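Local coordinates for protein titin heart isoform N2-B (Homo sapiens, PDB 2BK8) that probably serves as a structural immunoglobulin-like module (M1) of the giant muscle protein titin in the M-band of the sarcomere, at residues Y28-W36 / I51-L60. Numbering follows the deposited sequence.
Sequences YDQSTQVTW and ITYEDGVAIL
One face of the Trp36 indole is covered by Leu60, whose CB stands 3.6 Å from the centroid of the six-membered ring and only 9° off its normal, a CH-pi contact. At the edge of the indole, in plane, lie Ala58 O and a water that accepts from NE1 and donates to Thr52 O; Trp36 CD1 meets Ile51 CG2 at 3.8 Å. Val34 CG2 sits over a face of the Tyr53 ring, 3.9 Å from its centroid, while its CG1 meets Ala58 CB. With CG anti to the backbone N (chi1 170°), Tyr53 brings its OH to 3.4 Å from Tyr28 CB and to a second water, in the ring plane, shared with Asp29 O. Tyr28 lays its own ring face on Gly56 CA in the 54-57 turn, and its OH donates a weak hydrogen bond to Asp55 OD1. Replacing Trp36 with an alanine would probably leave Leu60 CB facing a gap and deprive the water on Thr52 O of its indole donor. Cys75 of strand 71-78 packs against Val34 and Trp36, strand 33-36 belonging to one sheet and the 51-60 hairpin to the other: the packing about the core tryptophan of an I-set immunoglobulin beta-sandwich.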
ATOM      1  N   TYR A  28      16.059   2.468   5.303  1.00 32.51           N
ATOM      2  CA  TYR A  28      15.384   3.752   5.475  1.00 34.21           C
ATOM      3  C   TYR A  28      16.253   4.755   6.261  1.00 35.32           C
ATOM      4  O   TYR A  28      17.138   4.365   7.048  1.00 37.23           O
ATOM      5  CB  TYR A  28      14.030   3.535   6.166  1.00 34.55           C
ATOM      6  CG  TYR A  28      14.137   2.936   7.553  1.00 33.09           C
ATOM      7  CD1 TYR A  28      14.271   3.750   8.676  1.00 32.14           C
ATOM      8  CD2 TYR A  28      14.137   1.551   7.742  1.00 28.60           C
ATOM      9  CE1 TYR A  28      14.391   3.197   9.947  1.00 31.26           C
ATOM     10  CE2 TYR A  28      14.232   0.997   9.003  1.00 26.39           C
ATOM     11  CZ  TYR A  28      14.361   1.810  10.100  1.00 29.91           C
ATOM     12  OH  TYR A  28      14.478   1.263  11.362  1.00 33.04           O
ATOM     13  N   ASP A  29      16.015   6.045   6.033  1.00 35.31           N
ATOM     14  CA  ASP A  29      16.672   7.109   6.804  1.00 35.54           C
ATOM     15  C   ASP A  29      15.769   8.351   6.955  1.00 33.25           C
ATOM     16  O   ASP A  29      14.560   8.284   6.668  1.00 34.67           O
ATOM     17  CB  ASP A  29      18.062   7.451   6.230  1.00 37.16           C
ATOM     18  CG  ASP A  29      18.006   8.098   4.846  1.00 38.82           C
ATOM     19  OD1 ASP A  29      16.938   8.554   4.395  1.00 38.63           O
ATOM     20  OD2 ASP A  29      19.078   8.181   4.210  1.00 42.91           O
ATOM     21  N   GLN A  30      16.358   9.465   7.397  1.00 35.90           N
ATOM     22  CA  GLN A  30      15.604  10.697   7.655  1.00 33.52           C
ATOM     23  C   GLN A  30      14.988  11.325   6.411  1.00 33.00           C
ATOM     24  O   GLN A  30      14.103  12.173   6.537  1.00 31.75           O
ATOM     25  CB  GLN A  30      16.436  11.743   8.438  1.00 36.64           C
ATOM     26  CG  GLN A  30      17.629  12.374   7.689  1.00 42.01           C
ATOM     27  CD  GLN A  30      17.260  13.609   6.852  1.00 45.20           C
ATOM     28  OE1 GLN A  30      16.508  14.481   7.292  1.00 47.77           O
ATOM     29  NE2 GLN A  30      17.811  13.687   5.647  1.00 46.59           N
ATOM     30  N   SER A  31      15.452  10.938   5.222  1.00 31.61           N
ATOM     31  CA  SER A  31      14.878  11.488   3.987  1.00 33.46           C
ATOM     32  C   SER A  31      13.785  10.608   3.338  1.00 34.12           C
ATOM     33  O   SER A  31      13.136  11.018   2.362  1.00 33.82           O
ATOM     34  CB  SER A  31      15.986  11.855   2.978  1.00 35.79           C
ATOM     35  OG  SER A  31      16.443  10.716   2.275  1.00 36.03           O
ATOM     36  N   THR A  32      13.558   9.410   3.885  1.00 34.56           N
ATOM     37  CA  THR A  32      12.590   8.469   3.323  1.00 36.22           C
ATOM     38  C   THR A  32      11.148   9.015   3.369  1.00 35.31           C
ATOM     39  O   THR A  32      10.692   9.429   4.435  1.00 35.14           O
ATOM     40  CB  THR A  32      12.662   7.114   4.062  1.00 35.33           C
ATOM     41  OG1 THR A  32      14.011   6.628   4.018  1.00 31.47           O
ATOM     42  CG2 THR A  32      11.732   6.097   3.420  1.00 39.43           C
ATOM     43  N   GLN A  33      10.462   9.029   2.216  1.00 36.63           N
ATOM     44  CA  GLN A  33       9.031   9.416   2.082  1.00 38.21           C
ATOM     45  C   GLN A  33       8.258   8.287   1.370  1.00 36.59           C
ATOM     46  O   GLN A  33       8.719   7.758   0.363  1.00 34.75           O
ATOM     47  CB  GLN A  33       8.855  10.741   1.304  1.00 38.54           C
ATOM     48  CG  GLN A  33       7.364  11.113   1.015  1.00 42.58           C
ATOM     49  CD  GLN A  33       7.189  12.328   0.106  1.00 45.01           C
ATOM     50  OE1 GLN A  33       7.430  12.260  -1.112  1.00 49.51           O
ATOM     51  NE2 GLN A  33       6.749  13.445   0.691  1.00 49.74           N
ATOM     52  N   VAL A  34       7.060   7.957   1.862  1.00 35.81           N
ATOM     53  CA  VAL A  34       6.278   6.835   1.303  1.00 35.23           C
ATOM     54  C   VAL A  34       4.971   7.344   0.740  1.00 35.43           C
ATOM     55  O   VAL A  34       4.321   8.183   1.374  1.00 32.68           O
ATOM     56  CB  VAL A  34       5.930   5.801   2.404  1.00 35.77           C
ATOM     57  CG1 VAL A  34       4.990   4.682   1.860  1.00 35.63           C
ATOM     58  CG2 VAL A  34       7.192   5.227   3.000  1.00 38.33           C
ATOM     59  N   THR A  35       4.627   6.894  -0.471  1.00 32.96           N
ATOM     60  CA  THR A  35       3.326   7.239  -1.080  1.00 34.86           C
ATOM     61  C   THR A  35       2.688   5.949  -1.616  1.00 36.76           C
ATOM     62  O   THR A  35       3.341   5.156  -2.312  1.00 34.16           O
ATOM     63  CB  THR A  35       3.490   8.264  -2.255  1.00 34.34           C
ATOM     64  OG1 THR A  35       4.229   9.421  -1.815  1.00 34.79           O
ATOM     65  CG2 THR A  35       2.131   8.730  -2.795  1.00 36.84           C
ATOM     66  N   TRP A  36       1.402   5.750  -1.317  1.00 33.64           N
ATOM     67  CA  TRP A  36       0.658   4.593  -1.863  1.00 34.83           C
ATOM     68  C   TRP A  36      -0.217   4.991  -3.068  1.00 33.80           C
ATOM     69  O   TRP A  36      -0.662   6.144  -3.167  1.00 33.69           O
ATOM     70  CB  TRP A  36      -0.230   3.966  -0.786  1.00 33.73           C
ATOM     71  CG  TRP A  36       0.494   3.302   0.353  1.00 35.19           C
ATOM     72  CD1 TRP A  36       1.063   3.915   1.431  1.00 34.77           C
ATOM     73  CD2 TRP A  36       0.731   1.891   0.514  1.00 35.80           C
ATOM     74  NE1 TRP A  36       1.624   2.967   2.267  1.00 34.44           N
ATOM     75  CE2 TRP A  36       1.424   1.721   1.732  1.00 29.48           C
ATOM     76  CE3 TRP A  36       0.385   0.749  -0.241  1.00 35.23           C
ATOM     77  CZ2 TRP A  36       1.774   0.442   2.244  1.00 33.76           C
ATOM     78  CZ3 TRP A  36       0.745  -0.525   0.244  1.00 35.76           C
ATOM     79  CH2 TRP A  36       1.462  -0.663   1.490  1.00 34.38           C
ATOM     80  N   ILE A  51      -3.408   5.583   6.600  1.00 34.53           N
ATOM     81  CA  ILE A  51      -2.039   5.396   6.106  1.00 35.92           C
ATOM     82  C   ILE A  51      -1.078   5.921   7.148  1.00 34.74           C
ATOM     83  O   ILE A  51      -1.204   7.061   7.628  1.00 32.65           O
ATOM     84  CB  ILE A  51      -1.795   6.146   4.770  1.00 36.84           C
ATOM     85  CG1 ILE A  51      -2.758   5.655   3.676  1.00 40.00           C
ATOM     86  CG2 ILE A  51      -0.339   5.956   4.276  1.00 38.00           C
ATOM     87  CD1 ILE A  51      -2.759   6.539   2.406  1.00 39.38           C
ATOM     88  N   THR A  52      -0.099   5.076   7.485  1.00 33.62           N
ATOM     89  CA  THR A  52       0.943   5.468   8.435  1.00 31.05           C
ATOM     90  C   THR A  52       2.334   5.023   7.939  1.00 33.23           C
ATOM     91  O   THR A  52       2.469   4.026   7.224  1.00 34.13           O
ATOM     92  CB  THR A  52       0.690   4.907   9.862  1.00 32.09           C
ATOM     93  OG1 THR A  52       0.542   3.482   9.783  1.00 33.74           O
ATOM     94  CG2 THR A  52      -0.608   5.508  10.487  1.00 31.11           C
ATOM     95  N   TYR A  53       3.352   5.788   8.315  1.00 34.55           N
ATOM     96  CA  TYR A  53       4.751   5.365   8.100  1.00 33.51           C
ATOM     97  C   TYR A  53       5.622   5.805   9.261  1.00 34.43           C
ATOM     98  O   TYR A  53       5.650   6.993   9.589  1.00 34.08           O
ATOM     99  CB  TYR A  53       5.356   5.878   6.777  1.00 34.69           C
ATOM    100  CG  TYR A  53       6.848   5.601   6.748  1.00 34.15           C
ATOM    101  CD1 TYR A  53       7.332   4.305   6.535  1.00 30.58           C
ATOM    102  CD2 TYR A  53       7.769   6.618   7.013  1.00 34.31           C
ATOM    103  CE1 TYR A  53       8.729   4.027   6.574  1.00 33.03           C
ATOM    104  CE2 TYR A  53       9.140   6.358   7.063  1.00 34.77           C
ATOM    105  CZ  TYR A  53       9.612   5.059   6.845  1.00 34.49           C
ATOM    106  OH  TYR A  53      10.975   4.824   6.884  1.00 36.03           O
ATOM    107  N   GLU A  54       6.338   4.852   9.874  1.00 34.27           N
ATOM    108  CA  GLU A  54       7.278   5.133  10.983  1.00 36.78           C
ATOM    109  C   GLU A  54       8.327   4.032  11.037  1.00 33.93           C
ATOM    110  O   GLU A  54       7.964   2.849  10.919  1.00 34.51           O
ATOM    111  CB  GLU A  54       6.565   5.167  12.347  1.00 38.34           C
ATOM    112  CG  GLU A  54       5.173   5.785  12.320  1.00 42.52           C
ATOM    113  CD  GLU A  54       4.573   6.023  13.679  1.00 44.95           C
ATOM    114  OE1 GLU A  54       5.328   6.012  14.681  1.00 48.22           O
ATOM    115  OE2 GLU A  54       3.339   6.262  13.746  1.00 48.04           O
ATOM    116  N   ASP A  55       9.607   4.410  11.206  1.00 32.57           N
ATOM    117  CA  ASP A  55      10.662   3.470  11.565  1.00 30.20           C
ATOM    118  C   ASP A  55      10.718   2.262  10.606  1.00 29.30           C
ATOM    119  O   ASP A  55      10.821   1.110  11.046  1.00 30.77           O
ATOM    120  CB  ASP A  55      10.462   3.038  13.025  1.00 28.87           C
ATOM    121  CG  ASP A  55      11.646   2.288  13.608  1.00 31.91           C
ATOM    122  OD1 ASP A  55      12.820   2.582  13.288  1.00 30.47           O
ATOM    123  OD2 ASP A  55      11.408   1.405  14.447  1.00 35.66           O
ATOM    124  N   GLY A  56      10.639   2.539   9.301  1.00 29.62           N
ATOM    125  CA  GLY A  56      10.727   1.499   8.258  1.00 32.28           C
ATOM    126  C   GLY A  56       9.537   0.602   8.017  1.00 35.94           C
ATOM    127  O   GLY A  56       9.611  -0.382   7.258  1.00 37.29           O
ATOM    128  N   VAL A  57       8.438   0.896   8.694  1.00 31.42           N
ATOM    129  CA  VAL A  57       7.186   0.152   8.453  1.00 35.64           C
ATOM    130  C   VAL A  57       6.076   1.036   7.872  1.00 34.61           C
ATOM    131  O   VAL A  57       5.569   1.967   8.547  1.00 34.47           O
ATOM    132  CB  VAL A  57       6.722  -0.581   9.735  1.00 33.07           C
ATOM    133  CG1 VAL A  57       5.503  -1.500   9.453  1.00 35.66           C
ATOM    134  CG2 VAL A  57       7.883  -1.398  10.338  1.00 34.57           C
ATOM    135  N   ALA A  58       5.702   0.743   6.622  1.00 34.13           N
ATOM    136  CA  ALA A  58       4.544   1.379   5.954  1.00 34.10           C
ATOM    137  C   ALA A  58       3.281   0.515   6.029  1.00 35.59           C
ATOM    138  O   ALA A  58       3.288  -0.677   5.684  1.00 34.29           O
ATOM    139  CB  ALA A  58       4.882   1.700   4.485  1.00 33.38           C
ATOM    140  N   ILE A  59       2.169   1.125   6.441  1.00 34.22           N
ATOM    141  CA  ILE A  59       0.899   0.408   6.585  1.00 36.46           C
ATOM    142  C   ILE A  59      -0.253   1.166   5.909  1.00 35.94           C
ATOM    143  O   ILE A  59      -0.476   2.361   6.173  1.00 36.34           O
ATOM    144  CB  ILE A  59       0.552   0.111   8.090  1.00 37.82           C
ATOM    145  CG1 ILE A  59       1.687  -0.631   8.804  1.00 38.41           C
ATOM    146  CG2 ILE A  59      -0.800  -0.596   8.208  1.00 38.76           C
ATOM    147  CD1 ILE A  59       1.413  -0.902  10.316  1.00 38.33           C
ATOM    148  N   LEU A  60      -0.932   0.481   4.998  1.00 36.74           N
ATOM    149  CA  LEU A  60      -2.155   0.971   4.363  1.00 35.69           C
ATOM    150  C   LEU A  60      -3.357   0.140   4.801  1.00 35.67           C
ATOM    151  O   LEU A  60      -3.408  -1.064   4.600  1.00 33.98           O
ATOM    152  CB  LEU A  60      -2.048   0.955   2.811  1.00 33.86           C
ATOM    153  CG  LEU A  60      -3.391   1.186   2.077  1.00 34.66           C
ATOM    154  CD1 LEU A  60      -3.904   2.638   2.227  1.00 35.78           C
ATOM    155  CD2 LEU A  60      -3.248   0.823   0.577  1.00 35.85           C
TER
HETATM  156  O   HOH W   1      12.453   6.844   7.883  1.00 33.12           O
HETATM  157  O   HOH W   2       2.941   4.581   4.490  1.00 28.30           O